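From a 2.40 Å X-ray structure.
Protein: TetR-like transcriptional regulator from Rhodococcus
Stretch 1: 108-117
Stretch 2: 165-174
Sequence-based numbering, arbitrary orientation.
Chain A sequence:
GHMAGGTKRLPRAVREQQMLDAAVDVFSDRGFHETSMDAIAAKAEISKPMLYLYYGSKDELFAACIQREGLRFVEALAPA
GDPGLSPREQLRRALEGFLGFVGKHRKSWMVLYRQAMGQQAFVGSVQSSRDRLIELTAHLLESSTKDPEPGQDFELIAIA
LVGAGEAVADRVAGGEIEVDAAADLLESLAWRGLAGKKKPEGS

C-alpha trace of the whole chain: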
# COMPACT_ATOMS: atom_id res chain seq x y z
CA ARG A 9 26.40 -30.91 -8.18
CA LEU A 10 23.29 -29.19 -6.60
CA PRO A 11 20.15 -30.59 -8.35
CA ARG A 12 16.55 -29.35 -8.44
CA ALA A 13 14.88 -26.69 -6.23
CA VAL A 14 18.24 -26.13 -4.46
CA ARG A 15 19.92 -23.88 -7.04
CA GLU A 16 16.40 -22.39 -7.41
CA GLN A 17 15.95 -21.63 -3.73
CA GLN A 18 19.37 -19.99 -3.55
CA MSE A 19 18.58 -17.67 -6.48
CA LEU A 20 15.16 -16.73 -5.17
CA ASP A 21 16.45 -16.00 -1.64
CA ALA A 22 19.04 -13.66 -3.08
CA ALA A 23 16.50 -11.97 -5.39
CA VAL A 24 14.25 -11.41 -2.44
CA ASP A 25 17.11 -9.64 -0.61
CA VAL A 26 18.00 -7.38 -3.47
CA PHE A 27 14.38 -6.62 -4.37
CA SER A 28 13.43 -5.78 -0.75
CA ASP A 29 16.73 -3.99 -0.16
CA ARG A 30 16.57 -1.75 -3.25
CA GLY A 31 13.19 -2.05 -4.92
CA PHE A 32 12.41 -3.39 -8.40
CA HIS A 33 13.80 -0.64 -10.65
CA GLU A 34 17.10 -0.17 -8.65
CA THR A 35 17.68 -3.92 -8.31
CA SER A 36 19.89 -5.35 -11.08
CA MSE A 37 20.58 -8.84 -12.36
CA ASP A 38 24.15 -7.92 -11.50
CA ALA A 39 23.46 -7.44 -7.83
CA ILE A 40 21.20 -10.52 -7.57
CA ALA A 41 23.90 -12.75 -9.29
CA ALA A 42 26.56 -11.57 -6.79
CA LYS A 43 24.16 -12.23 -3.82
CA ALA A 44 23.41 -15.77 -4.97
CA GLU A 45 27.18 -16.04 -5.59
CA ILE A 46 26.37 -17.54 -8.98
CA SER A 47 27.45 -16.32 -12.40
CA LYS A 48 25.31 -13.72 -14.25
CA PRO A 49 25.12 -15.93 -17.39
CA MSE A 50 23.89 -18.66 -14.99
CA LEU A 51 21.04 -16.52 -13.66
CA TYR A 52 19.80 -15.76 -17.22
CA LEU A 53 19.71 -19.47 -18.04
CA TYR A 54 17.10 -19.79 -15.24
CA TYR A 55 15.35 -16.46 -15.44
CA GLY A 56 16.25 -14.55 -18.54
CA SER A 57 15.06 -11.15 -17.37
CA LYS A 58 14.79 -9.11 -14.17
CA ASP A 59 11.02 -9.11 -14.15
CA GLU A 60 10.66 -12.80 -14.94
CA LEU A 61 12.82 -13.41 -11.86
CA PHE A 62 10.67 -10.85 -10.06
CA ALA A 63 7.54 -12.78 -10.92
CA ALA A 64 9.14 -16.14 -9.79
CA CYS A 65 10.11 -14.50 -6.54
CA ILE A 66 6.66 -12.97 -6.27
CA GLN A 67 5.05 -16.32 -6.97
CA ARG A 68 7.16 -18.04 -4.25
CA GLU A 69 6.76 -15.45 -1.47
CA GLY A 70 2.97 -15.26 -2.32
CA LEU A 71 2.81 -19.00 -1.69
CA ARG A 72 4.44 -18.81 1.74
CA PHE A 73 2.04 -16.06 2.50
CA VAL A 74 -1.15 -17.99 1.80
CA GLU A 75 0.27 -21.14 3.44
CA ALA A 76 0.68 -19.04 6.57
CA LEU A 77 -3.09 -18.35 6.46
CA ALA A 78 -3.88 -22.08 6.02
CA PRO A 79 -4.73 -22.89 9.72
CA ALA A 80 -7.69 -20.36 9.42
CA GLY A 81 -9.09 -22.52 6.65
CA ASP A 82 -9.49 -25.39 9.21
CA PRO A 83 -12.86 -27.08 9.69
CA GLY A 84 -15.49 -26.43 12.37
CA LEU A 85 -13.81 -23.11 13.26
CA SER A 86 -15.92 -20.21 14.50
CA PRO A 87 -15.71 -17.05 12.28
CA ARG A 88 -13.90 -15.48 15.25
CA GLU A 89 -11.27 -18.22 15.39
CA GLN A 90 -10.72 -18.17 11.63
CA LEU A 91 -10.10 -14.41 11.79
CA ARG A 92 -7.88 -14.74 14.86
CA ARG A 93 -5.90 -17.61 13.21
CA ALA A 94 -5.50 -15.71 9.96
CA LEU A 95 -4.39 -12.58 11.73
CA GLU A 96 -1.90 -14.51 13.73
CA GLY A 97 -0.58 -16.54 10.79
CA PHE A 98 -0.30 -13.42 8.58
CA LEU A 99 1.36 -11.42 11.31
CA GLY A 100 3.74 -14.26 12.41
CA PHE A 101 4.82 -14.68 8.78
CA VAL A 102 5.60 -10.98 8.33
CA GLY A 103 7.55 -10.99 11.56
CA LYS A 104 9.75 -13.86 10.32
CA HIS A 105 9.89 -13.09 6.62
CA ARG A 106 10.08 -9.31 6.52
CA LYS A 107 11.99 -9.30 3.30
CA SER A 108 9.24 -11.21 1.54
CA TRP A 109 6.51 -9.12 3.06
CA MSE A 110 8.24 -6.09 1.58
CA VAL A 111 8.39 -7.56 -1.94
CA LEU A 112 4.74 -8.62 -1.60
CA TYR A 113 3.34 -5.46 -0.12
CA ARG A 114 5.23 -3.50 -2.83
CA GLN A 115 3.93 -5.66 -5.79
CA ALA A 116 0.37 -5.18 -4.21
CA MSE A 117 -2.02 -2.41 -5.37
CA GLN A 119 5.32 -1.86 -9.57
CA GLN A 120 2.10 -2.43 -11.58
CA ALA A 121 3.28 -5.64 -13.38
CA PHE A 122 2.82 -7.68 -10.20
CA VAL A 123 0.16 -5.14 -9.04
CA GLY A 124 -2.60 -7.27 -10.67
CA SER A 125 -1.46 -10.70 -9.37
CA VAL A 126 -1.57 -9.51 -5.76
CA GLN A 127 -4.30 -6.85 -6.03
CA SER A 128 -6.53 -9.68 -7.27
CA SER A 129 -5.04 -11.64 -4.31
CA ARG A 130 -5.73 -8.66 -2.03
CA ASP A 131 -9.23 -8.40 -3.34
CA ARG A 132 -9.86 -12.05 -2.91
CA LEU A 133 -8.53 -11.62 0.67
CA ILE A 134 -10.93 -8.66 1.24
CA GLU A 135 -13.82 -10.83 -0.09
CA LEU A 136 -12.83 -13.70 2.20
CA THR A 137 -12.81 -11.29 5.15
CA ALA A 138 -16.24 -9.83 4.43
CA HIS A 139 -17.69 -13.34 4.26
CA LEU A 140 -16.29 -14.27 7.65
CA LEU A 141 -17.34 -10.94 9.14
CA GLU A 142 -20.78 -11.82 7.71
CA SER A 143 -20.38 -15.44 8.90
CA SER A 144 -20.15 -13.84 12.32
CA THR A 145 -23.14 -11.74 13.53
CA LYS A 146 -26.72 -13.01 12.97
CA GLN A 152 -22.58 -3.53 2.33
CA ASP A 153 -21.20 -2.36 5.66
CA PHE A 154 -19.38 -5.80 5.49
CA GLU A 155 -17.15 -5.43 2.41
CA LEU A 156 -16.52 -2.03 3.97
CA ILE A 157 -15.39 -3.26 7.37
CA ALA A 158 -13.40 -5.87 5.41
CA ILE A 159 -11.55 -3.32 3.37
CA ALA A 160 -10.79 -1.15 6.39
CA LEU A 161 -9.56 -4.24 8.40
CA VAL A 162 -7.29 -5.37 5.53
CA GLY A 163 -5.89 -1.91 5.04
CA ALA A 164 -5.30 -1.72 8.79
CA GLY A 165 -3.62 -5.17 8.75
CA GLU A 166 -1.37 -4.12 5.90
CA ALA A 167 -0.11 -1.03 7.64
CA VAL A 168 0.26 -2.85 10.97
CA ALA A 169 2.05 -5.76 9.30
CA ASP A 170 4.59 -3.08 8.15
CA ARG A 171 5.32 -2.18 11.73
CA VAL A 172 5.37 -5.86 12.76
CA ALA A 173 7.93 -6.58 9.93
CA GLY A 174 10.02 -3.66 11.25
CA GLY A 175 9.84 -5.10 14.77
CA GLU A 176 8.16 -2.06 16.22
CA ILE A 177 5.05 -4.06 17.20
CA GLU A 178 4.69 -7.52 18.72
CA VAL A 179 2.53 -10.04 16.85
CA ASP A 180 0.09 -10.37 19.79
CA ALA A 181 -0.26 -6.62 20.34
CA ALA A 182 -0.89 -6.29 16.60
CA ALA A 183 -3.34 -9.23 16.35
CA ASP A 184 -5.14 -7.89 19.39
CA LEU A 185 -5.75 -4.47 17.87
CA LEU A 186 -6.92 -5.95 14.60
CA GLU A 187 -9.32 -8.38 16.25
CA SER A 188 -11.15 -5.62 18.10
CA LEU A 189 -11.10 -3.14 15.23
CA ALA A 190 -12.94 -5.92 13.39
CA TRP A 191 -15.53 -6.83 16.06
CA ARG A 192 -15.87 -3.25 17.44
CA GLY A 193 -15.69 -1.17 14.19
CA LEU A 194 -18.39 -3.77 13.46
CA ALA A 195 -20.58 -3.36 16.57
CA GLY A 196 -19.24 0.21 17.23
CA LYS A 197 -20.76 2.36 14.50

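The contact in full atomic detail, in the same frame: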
# COMPACT_ATOMS: atom_id res chain seq x y z
N SER A 108 10.16 -10.70 2.51
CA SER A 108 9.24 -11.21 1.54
C SER A 108 7.93 -10.48 1.66
O SER A 108 7.21 -10.33 0.66
CB SER A 108 9.05 -12.71 1.69
OG SER A 108 9.15 -13.12 3.03
N TRP A 109 7.63 -10.00 2.87
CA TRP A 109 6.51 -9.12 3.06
C TRP A 109 6.72 -7.83 2.30
O TRP A 109 5.79 -7.33 1.68
CB TRP A 109 6.31 -8.79 4.53
CG TRP A 109 5.33 -7.68 4.69
CD1 TRP A 109 5.58 -6.42 5.13
CD2 TRP A 109 3.90 -7.72 4.34
NE1 TRP A 109 4.41 -5.67 5.12
CE2 TRP A 109 3.37 -6.45 4.65
CE3 TRP A 109 3.05 -8.70 3.79
CZ2 TRP A 109 2.01 -6.12 4.43
CZ3 TRP A 109 1.72 -8.37 3.57
CH2 TRP A 109 1.21 -7.09 3.90
N MSE A 110 7.94 -7.30 2.34
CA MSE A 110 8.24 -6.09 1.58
C MSE A 110 8.06 -6.21 0.08
O MSE A 110 7.47 -5.31 -0.55
CB MSE A 110 9.65 -5.62 1.87
CG MSE A 110 9.72 -4.93 3.21
SE MSE A 110 11.58 -4.76 3.72
CE MSE A 110 11.95 -3.11 2.70
N VAL A 111 8.56 -7.31 -0.51
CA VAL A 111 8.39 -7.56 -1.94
C VAL A 111 6.87 -7.65 -2.25
O VAL A 111 6.35 -7.01 -3.19
CB VAL A 111 9.22 -8.79 -2.39
CG1 VAL A 111 8.83 -9.25 -3.78
CG2 VAL A 111 10.72 -8.47 -2.35
N LEU A 112 6.14 -8.34 -1.38
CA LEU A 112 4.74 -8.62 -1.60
C LEU A 112 3.90 -7.36 -1.49
O LEU A 112 3.12 -7.05 -2.37
CB LEU A 112 4.24 -9.63 -0.59
CG LEU A 112 4.06 -11.07 -1.02
CD1 LEU A 112 4.73 -11.50 -2.33
CD2 LEU A 112 4.44 -11.98 0.11
N TYR A 113 4.08 -6.65 -0.39
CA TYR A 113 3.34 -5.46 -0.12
C TYR A 113 3.65 -4.38 -1.15
O TYR A 113 2.73 -3.70 -1.60
CB TYR A 113 3.59 -5.02 1.30
CG TYR A 113 2.72 -3.90 1.80
CD1 TYR A 113 1.33 -3.88 1.59
CD2 TYR A 113 3.30 -2.84 2.49
CE1 TYR A 113 0.53 -2.81 2.07
CE2 TYR A 113 2.53 -1.79 3.00
CZ TYR A 113 1.16 -1.76 2.78
OH TYR A 113 0.49 -0.65 3.29
N ARG A 114 4.91 -4.28 -1.60
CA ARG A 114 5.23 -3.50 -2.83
C ARG A 114 4.45 -3.94 -4.13
O ARG A 114 3.57 -3.20 -4.59
CB ARG A 114 6.76 -3.35 -3.05
CG ARG A 114 7.39 -4.24 -4.11
CD ARG A 114 8.92 -4.40 -3.91
NE ARG A 114 9.56 -3.11 -3.63
CZ ARG A 114 10.35 -2.84 -2.60
NH1 ARG A 114 10.67 -3.78 -1.71
NH2 ARG A 114 10.85 -1.62 -2.46
N GLN A 115 4.77 -5.09 -4.72
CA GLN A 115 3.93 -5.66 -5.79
C GLN A 115 2.43 -5.28 -5.68
O GLN A 115 1.86 -4.80 -6.66
CB GLN A 115 4.09 -7.14 -5.84
N ALA A 116 1.81 -5.50 -4.50
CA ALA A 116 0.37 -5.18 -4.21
C ALA A 116 -0.09 -3.77 -4.60
O ALA A 116 0.72 -2.84 -4.72
CB ALA A 116 0.01 -5.43 -2.73
N MSE A 117 -1.41 -3.62 -4.77
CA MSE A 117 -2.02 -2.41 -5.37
C MSE A 117 -1.07 -1.39 -6.04
O MSE A 117 -0.89 -1.39 -7.27
CB MSE A 117 -3.00 -1.72 -4.37
CG MSE A 117 -2.50 -0.44 -3.69
SE MSE A 117 -1.39 -0.62 -2.04
CE MSE A 117 -2.24 -2.17 -1.21
N GLY A 165 -4.52 -4.04 8.65
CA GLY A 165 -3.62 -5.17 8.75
C GLY A 165 -2.37 -4.99 7.94
O GLY A 165 -1.26 -5.40 8.38
N GLU A 166 -2.52 -4.35 6.77
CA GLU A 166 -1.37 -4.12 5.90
C GLU A 166 -0.46 -3.15 6.55
O GLU A 166 0.72 -3.42 6.63
CB GLU A 166 -1.81 -3.54 4.58
CG GLU A 166 -2.42 -4.58 3.69
CD GLU A 166 -3.00 -3.98 2.43
OE1 GLU A 166 -3.78 -3.01 2.51
OE2 GLU A 166 -2.71 -4.47 1.37
N ALA A 167 -0.99 -2.04 7.07
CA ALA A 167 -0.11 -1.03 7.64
C ALA A 167 0.51 -1.52 8.94
O ALA A 167 1.63 -1.16 9.27
CB ALA A 167 -0.86 0.28 7.88
N VAL A 168 -0.21 -2.36 9.67
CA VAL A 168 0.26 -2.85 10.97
C VAL A 168 1.35 -3.93 10.74
O VAL A 168 2.40 -3.89 11.38
CB VAL A 168 -0.94 -3.37 11.84
CG1 VAL A 168 -0.46 -4.27 12.98
CG2 VAL A 168 -1.71 -2.17 12.45
N ALA A 169 1.09 -4.84 9.80
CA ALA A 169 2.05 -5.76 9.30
C ALA A 169 3.37 -5.04 9.05
O ALA A 169 4.39 -5.50 9.54
CB ALA A 169 1.55 -6.42 8.03
N ASP A 170 3.35 -3.91 8.35
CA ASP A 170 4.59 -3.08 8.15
C ASP A 170 5.37 -2.83 9.42
O ASP A 170 6.56 -2.98 9.46
CB ASP A 170 4.25 -1.69 7.62
CG ASP A 170 4.76 -1.44 6.22
OD1 ASP A 170 5.39 -2.36 5.63
OD2 ASP A 170 4.54 -0.30 5.69
N ARG A 171 4.67 -2.41 10.46
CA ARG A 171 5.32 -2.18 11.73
C ARG A 171 5.74 -3.49 12.43
O ARG A 171 6.77 -3.51 13.07
CB ARG A 171 4.41 -1.34 12.63
CG ARG A 171 4.18 0.06 12.11
CD ARG A 171 5.39 0.96 12.28
NE ARG A 171 5.36 2.03 11.28
CZ ARG A 171 5.25 3.35 11.53
NH1 ARG A 171 5.17 3.83 12.78
NH2 ARG A 171 5.23 4.19 10.51
N VAL A 172 4.94 -4.55 12.33
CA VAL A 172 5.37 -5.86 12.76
C VAL A 172 6.67 -6.27 12.02
O VAL A 172 7.66 -6.57 12.65
CB VAL A 172 4.24 -6.91 12.62
CG1 VAL A 172 4.79 -8.32 12.72
CG2 VAL A 172 3.17 -6.67 13.66
N ALA A 173 6.69 -6.24 10.69
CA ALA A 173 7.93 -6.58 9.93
C ALA A 173 9.12 -5.78 10.41
O ALA A 173 10.23 -6.25 10.40
CB ALA A 173 7.74 -6.37 8.44
N GLY A 174 8.90 -4.54 10.84
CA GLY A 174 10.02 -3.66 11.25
C GLY A 174 10.35 -3.81 12.71
O GLY A 174 11.21 -3.10 13.22

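The helices of stretches 108-117 and 165-174, in one chain, pack side by side and run roughly antiparallel, their N-to-C directions 154° apart and their axes 10.7 Å apart at closest approach. Each helix begins earlier in the chain and is held by its own i to i+4 backbone hydrogen bonds, such as Tyr-113 N to Trp-109 O (2.8 Å) and Ala-173 N to Ala-169 O (2.7 Å). In keeping with the opposed directions, Trp-109 CA lies 7.5 Å from Ala-173 CA, and Tyr-113 CA, one turn on in the first helix, lies 7.8 Å from Glu-166 CA, about two turns back in the second. The contact buries 359 Å² in all, both sides summed.

Trp-109 (chi1 t) makes the largest contribution from the first stretch, its indole set as a knob among Glu-166, Ala-169, Asp-170 and Ala-173. The two alanines present only methyl groups, so the ring packs closely: CZ2 of Trp-109 is 3.6 Å from CB of Ala-169, and its CD1 is 4.0 Å from CB of Ala-173. At the ring edge, Trp-109 NE1 donates a weak hydrogen bond to Asp-170 OD1 (3.5 Å, N-H...O angle 149°), the one hydrogen bond between the stretches. The CA-to-CB bond of Asp-170 points sideways, but its carboxylate comes nearer and meets both aromatic residues, with OD2 at the edge of the Tyr-113 ring, 3.7 Å from CE2.

The CA-to-CB bond of Tyr-113, also chi1 t, points toward the second helix, and the ring packs on the aliphatic base of Glu-166, CE1 to CB 3.5 Å; the backbone O of Glu-166 lies over one ring face. Later in the first stretch, the selenomethionine Met-117 brings its CE to 3.5 Å from Glu-166 OE2, a van der Waals contact, while both carboxylate oxygens of Glu-166 are hydrogen-bonded elsewhere in the structure.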